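Local coordinates for protein cellulase (Clostridium cellulovorans, PDB 6UI3) that probably hydrolyses beta-1,4-glucan chains of cellulose and related plant polysaccharides as the glycoside hydrolase family 5 domain of a longer broad-specificity endoglucanase, at residues Y165-N173 and V194-K205. Numbering follows the deposited sequence.
Sequences YFNVLNEYN and VPTYCASSDYPK
Y197 projects from the chain that follows strand 192-195 and lodges against three side chains of helix 163-182. Its CG lies anti to the backbone N (chi1 -177°), which stretches the ring along the helix flank beside Y165, the two side chains pointing the same way. Y165 CB packs on Y197 CE2 at 3.5 Å. F166 crosses Y197 at about a right angle and turns the edge of its ring to the tyrosine face in an offset edge-to-face pair (centroids 5.3 Å apart, planes at 67°); F166 CE1 comes within 3.6 Å of Y197 CG. Toward helix 203-208, F166 CE2 lies 3.5 Å from P204 O, while F166 CE1 is also 3.9 Å from K205 CG; a flat apolar ring can meet both tyrosine face and lysine methylenes. The lysine chain bends at chi2 (90°) and runs on toward D202, where K205 NZ forms a salt bridge with D202 OD2 (2.9 Å); it also bonds to W159 O. Tyrosine suits position 197 because its buried OH is satisfied by D158 O and H155 N while its ring fills the apolar interface. One turn along the helix, the compact CD2 methyl of L169 packs against the backbone, 3.3 Å from Y197 N. N173 lies obliquely across V194 and P195: its amide carbon rests against V194, its donor ND2 gives P195 O a weak, bent bond (3.3 Å), and its acceptor OD1 serves T149 OG1. Strand, loop and preceding helix thus pack as neighbouring elements of the (beta/alpha)8 TIM barrel of family 5 glycoside hydrolases.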
loop_
_atom_site.group_PDB
_atom_site.type_symbol
_atom_site.label_atom_id
_atom_site.label_comp_id
_atom_site.label_asym_id
_atom_site.label_seq_id
_atom_site.Cartn_x
_atom_site.Cartn_y
_atom_site.Cartn_z
ATOM N N TYR A 165 4.510 -12.535 -17.531
ATOM C CA TYR A 165 4.282 -12.296 -16.113
ATOM C C TYR A 165 3.119 -11.334 -15.918
ATOM O O TYR A 165 2.338 -11.480 -14.970
ATOM C CB TYR A 165 5.537 -11.726 -15.450
ATOM C CG TYR A 165 6.845 -12.427 -15.747
ATOM C CD1 TYR A 165 6.899 -13.776 -16.068
ATOM C CD2 TYR A 165 8.039 -11.725 -15.722
ATOM C CE1 TYR A 165 8.120 -14.399 -16.335
ATOM C CE2 TYR A 165 9.249 -12.336 -15.993
ATOM C CZ TYR A 165 9.286 -13.667 -16.304
ATOM O OH TYR A 165 10.504 -14.277 -16.582
ATOM N N PHE A 166 2.996 -10.328 -16.798
ATOM C CA PHE A 166 1.873 -9.409 -16.680
ATOM C C PHE A 166 0.564 -10.176 -16.771
ATOM O O PHE A 166 -0.389 -9.884 -16.045
ATOM C CB PHE A 166 1.887 -8.331 -17.769
ATOM C CG PHE A 166 3.138 -7.468 -17.827
ATOM C CD1 PHE A 166 4.007 -7.333 -16.756
ATOM C CD2 PHE A 166 3.420 -6.766 -18.996
ATOM C CE1 PHE A 166 5.129 -6.525 -16.855
ATOM C CE2 PHE A 166 4.536 -5.962 -19.089
ATOM C CZ PHE A 166 5.399 -5.842 -18.029
ATOM N N ASN A 167 0.490 -11.152 -17.678
ATOM C CA ASN A 167 -0.746 -11.908 -17.861
ATOM C C ASN A 167 -1.035 -12.804 -16.664
ATOM O O ASN A 167 -2.193 -12.963 -16.275
ATOM C CB ASN A 167 -0.702 -12.749 -19.137
ATOM C CG ASN A 167 -1.898 -13.679 -19.249
ATOM O OD1 ASN A 167 -3.027 -13.225 -19.442
ATOM N ND2 ASN A 167 -1.661 -14.982 -19.109
ATOM N N VAL A 168 0.004 -13.403 -16.071
ATOM C CA VAL A 168 -0.202 -14.204 -14.862
ATOM C C VAL A 168 -0.819 -13.345 -13.763
ATOM O O VAL A 168 -1.768 -13.758 -13.093
ATOM C CB VAL A 168 1.112 -14.862 -14.402
ATOM C CG1 VAL A 168 0.952 -15.494 -13.028
ATOM C CG2 VAL A 168 1.542 -15.918 -15.380
ATOM N N LEU A 169 -0.290 -12.130 -13.571
ATOM C CA LEU A 169 -0.863 -11.232 -12.572
ATOM C C LEU A 169 -2.310 -10.882 -12.901
ATOM O O LEU A 169 -3.162 -10.825 -12.005
ATOM C CB LEU A 169 -0.013 -9.972 -12.454
ATOM C CG LEU A 169 -0.590 -8.865 -11.567
ATOM C CD1 LEU A 169 -0.845 -9.347 -10.159
ATOM C CD2 LEU A 169 0.359 -7.665 -11.565
ATOM N N ASN A 170 -2.613 -10.632 -14.178
ATOM C CA ASN A 170 -3.993 -10.329 -14.552
ATOM C C ASN A 170 -4.919 -11.477 -14.170
ATOM O O ASN A 170 -6.028 -11.250 -13.677
ATOM C CB ASN A 170 -4.095 -10.018 -16.043
ATOM C CG ASN A 170 -3.445 -8.695 -16.409
ATOM O OD1 ASN A 170 -3.314 -7.789 -15.582
ATOM N ND2 ASN A 170 -3.031 -8.585 -17.654
ATOM N N GLU A 171 -4.475 -12.722 -14.371
ATOM C CA GLU A 171 -5.297 -13.873 -13.994
ATOM C C GLU A 171 -5.432 -13.991 -12.478
ATOM O O GLU A 171 -6.512 -14.318 -11.970
ATOM C CB GLU A 171 -4.717 -15.156 -14.585
ATOM C CG GLU A 171 -4.750 -15.211 -16.104
ATOM C CD GLU A 171 -4.329 -16.567 -16.640
ATOM O OE1 GLU A 171 -4.727 -17.582 -16.040
ATOM O OE2 GLU A 171 -3.599 -16.612 -17.652
ATOM N N TYR A 172 -4.357 -13.715 -11.735
ATOM C CA TYR A 172 -4.425 -13.709 -10.275
ATOM C C TYR A 172 -5.455 -12.704 -9.783
ATOM O O TYR A 172 -6.359 -13.043 -9.012
ATOM C CB TYR A 172 -3.036 -13.395 -9.703
ATOM C CG TYR A 172 -2.986 -13.199 -8.202
ATOM C CD1 TYR A 172 -2.740 -14.269 -7.353
ATOM C CD2 TYR A 172 -3.174 -11.953 -7.633
ATOM C CE1 TYR A 172 -2.680 -14.099 -5.981
ATOM C CE2 TYR A 172 -3.114 -11.771 -6.257
ATOM C CZ TYR A 172 -2.865 -12.851 -5.436
ATOM O OH TYR A 172 -2.799 -12.713 -4.050
ATOM N N ASN A 173 -5.356 -11.461 -10.241
ATOM C CA ASN A 173 -6.297 -10.450 -9.781
ATOM C C ASN A 173 -7.726 -10.796 -10.190
ATOM O O ASN A 173 -8.672 -10.557 -9.423
ATOM C CB ASN A 173 -5.907 -9.072 -10.318
ATOM C CG ASN A 173 -4.728 -8.446 -9.585
ATOM O OD1 ASN A 173 -4.511 -8.689 -8.395
ATOM N ND2 ASN A 173 -3.990 -7.593 -10.280
ATOM N N VAL A 194 -5.934 -3.482 -6.649
ATOM C CA VAL A 194 -5.269 -4.442 -7.498
ATOM C C VAL A 194 -4.030 -3.784 -8.108
ATOM O O VAL A 194 -4.138 -2.715 -8.723
ATOM C CB VAL A 194 -6.186 -4.999 -8.610
ATOM C CG1 VAL A 194 -7.206 -5.968 -7.995
ATOM C CG2 VAL A 194 -6.899 -3.894 -9.382
ATOM N N PRO A 195 -2.833 -4.344 -7.934
ATOM C CA PRO A 195 -1.619 -3.720 -8.466
ATOM C C PRO A 195 -1.329 -4.109 -9.909
ATOM O O PRO A 195 -1.740 -5.167 -10.390
ATOM C CB PRO A 195 -0.530 -4.311 -7.555
ATOM C CG PRO A 195 -1.011 -5.683 -7.286
ATOM C CD PRO A 195 -2.516 -5.528 -7.108
ATOM N N THR A 196 -0.578 -3.231 -10.575
ATOM C CA THR A 196 0.183 -3.606 -11.761
ATOM C C THR A 196 1.377 -4.479 -11.327
ATOM O O THR A 196 1.660 -4.661 -10.135
ATOM C CB THR A 196 0.714 -2.338 -12.424
ATOM O OG1 THR A 196 1.509 -1.651 -11.447
ATOM C CG2 THR A 196 -0.399 -1.435 -12.942
ATOM N N TYR A 197 2.120 -4.990 -12.308
ATOM C CA TYR A 197 3.337 -5.748 -12.033
ATOM C C TYR A 197 4.307 -4.879 -11.239
ATOM O O TYR A 197 4.583 -3.739 -11.626
ATOM C CB TYR A 197 3.944 -6.192 -13.375
ATOM C CG TYR A 197 5.181 -7.057 -13.273
ATOM C CD1 TYR A 197 6.436 -6.486 -13.261
ATOM C CD2 TYR A 197 5.103 -8.443 -13.231
ATOM C CE1 TYR A 197 7.587 -7.269 -13.170
ATOM C CE2 TYR A 197 6.247 -9.229 -13.140
ATOM C CZ TYR A 197 7.478 -8.639 -13.114
ATOM O OH TYR A 197 8.601 -9.440 -13.004
ATOM N N CYS A 198 4.792 -5.394 -10.106
ATOM C CA CYS A 198 5.632 -4.658 -9.165
ATOM C C CYS A 198 4.954 -3.412 -8.599
ATOM O O CYS A 198 5.640 -2.551 -8.026
ATOM C CB CYS A 198 7.003 -4.249 -9.738
ATOM S SG CYS A 198 8.147 -5.615 -9.999
ATOM N N ALA A 199 3.637 -3.285 -8.748
ATOM C CA ALA A 199 2.927 -2.030 -8.478
ATOM C C ALA A 199 3.589 -0.857 -9.200
ATOM O O ALA A 199 3.553 0.290 -8.752
ATOM C CB ALA A 199 2.751 -1.759 -6.978
ATOM N N SER A 200 4.205 -1.126 -10.342
ATOM C CA SER A 200 4.962 -0.117 -11.062
ATOM C C SER A 200 4.074 0.824 -11.870
ATOM O O SER A 200 3.056 0.429 -12.454
ATOM C CB SER A 200 5.920 -0.818 -12.030
ATOM O OG SER A 200 6.717 0.110 -12.733
ATOM N N SER A 201 4.526 2.074 -11.951
ATOM C CA SER A 201 3.959 3.083 -12.829
ATOM C C SER A 201 4.683 3.199 -14.163
ATOM O O SER A 201 4.315 4.058 -14.973
ATOM C CB SER A 201 3.932 4.449 -12.129
ATOM O OG SER A 201 5.238 4.943 -11.891
ATOM N N ASP A 202 5.708 2.388 -14.423
ATOM C CA ASP A 202 6.333 2.434 -15.740
ATOM C C ASP A 202 5.302 2.000 -16.776
ATOM O O ASP A 202 4.530 1.064 -16.551
ATOM C CB ASP A 202 7.552 1.504 -15.843
ATOM C CG ASP A 202 8.647 1.819 -14.840
ATOM O OD1 ASP A 202 8.955 3.011 -14.655
ATOM O OD2 ASP A 202 9.224 0.853 -14.274
ATOM N N TYR A 203 5.339 2.648 -17.939
ATOM C CA TYR A 203 4.272 2.459 -18.914
ATOM C C TYR A 203 4.048 1.003 -19.319
ATOM O O TYR A 203 2.880 0.606 -19.441
ATOM C CB TYR A 203 4.436 3.375 -20.143
ATOM C CG TYR A 203 3.191 3.298 -20.975
ATOM C CD1 TYR A 203 2.014 3.877 -20.529
ATOM C CD2 TYR A 203 3.159 2.575 -22.156
ATOM C CE1 TYR A 203 0.847 3.764 -21.245
ATOM C CE2 TYR A 203 1.981 2.447 -22.881
ATOM C CZ TYR A 203 0.836 3.056 -22.415
ATOM O OH TYR A 203 -0.349 2.950 -23.091
ATOM N N PRO A 204 5.065 0.167 -19.534
ATOM C CA PRO A 204 4.756 -1.208 -19.964
ATOM C C PRO A 204 3.914 -1.990 -18.973
ATOM O O PRO A 204 3.051 -2.793 -19.360
ATOM C CB PRO A 204 6.136 -1.831 -20.186
ATOM C CG PRO A 204 7.000 -0.676 -20.532
ATOM C CD PRO A 204 6.512 0.448 -19.634
ATOM N N LYS A 205 4.134 -1.770 -17.674
ATOM C CA LYS A 205 3.305 -2.446 -16.676
ATOM C C LYS A 205 1.882 -1.904 -16.691
ATOM O O LYS A 205 0.908 -2.654 -16.543
ATOM C CB LYS A 205 3.880 -2.304 -15.265
ATOM C CG LYS A 205 5.197 -3.024 -15.032
ATOM C CD LYS A 205 6.406 -2.174 -15.343
ATOM C CE LYS A 205 7.669 -2.754 -14.691
ATOM N NZ LYS A 205 8.882 -1.937 -14.916
#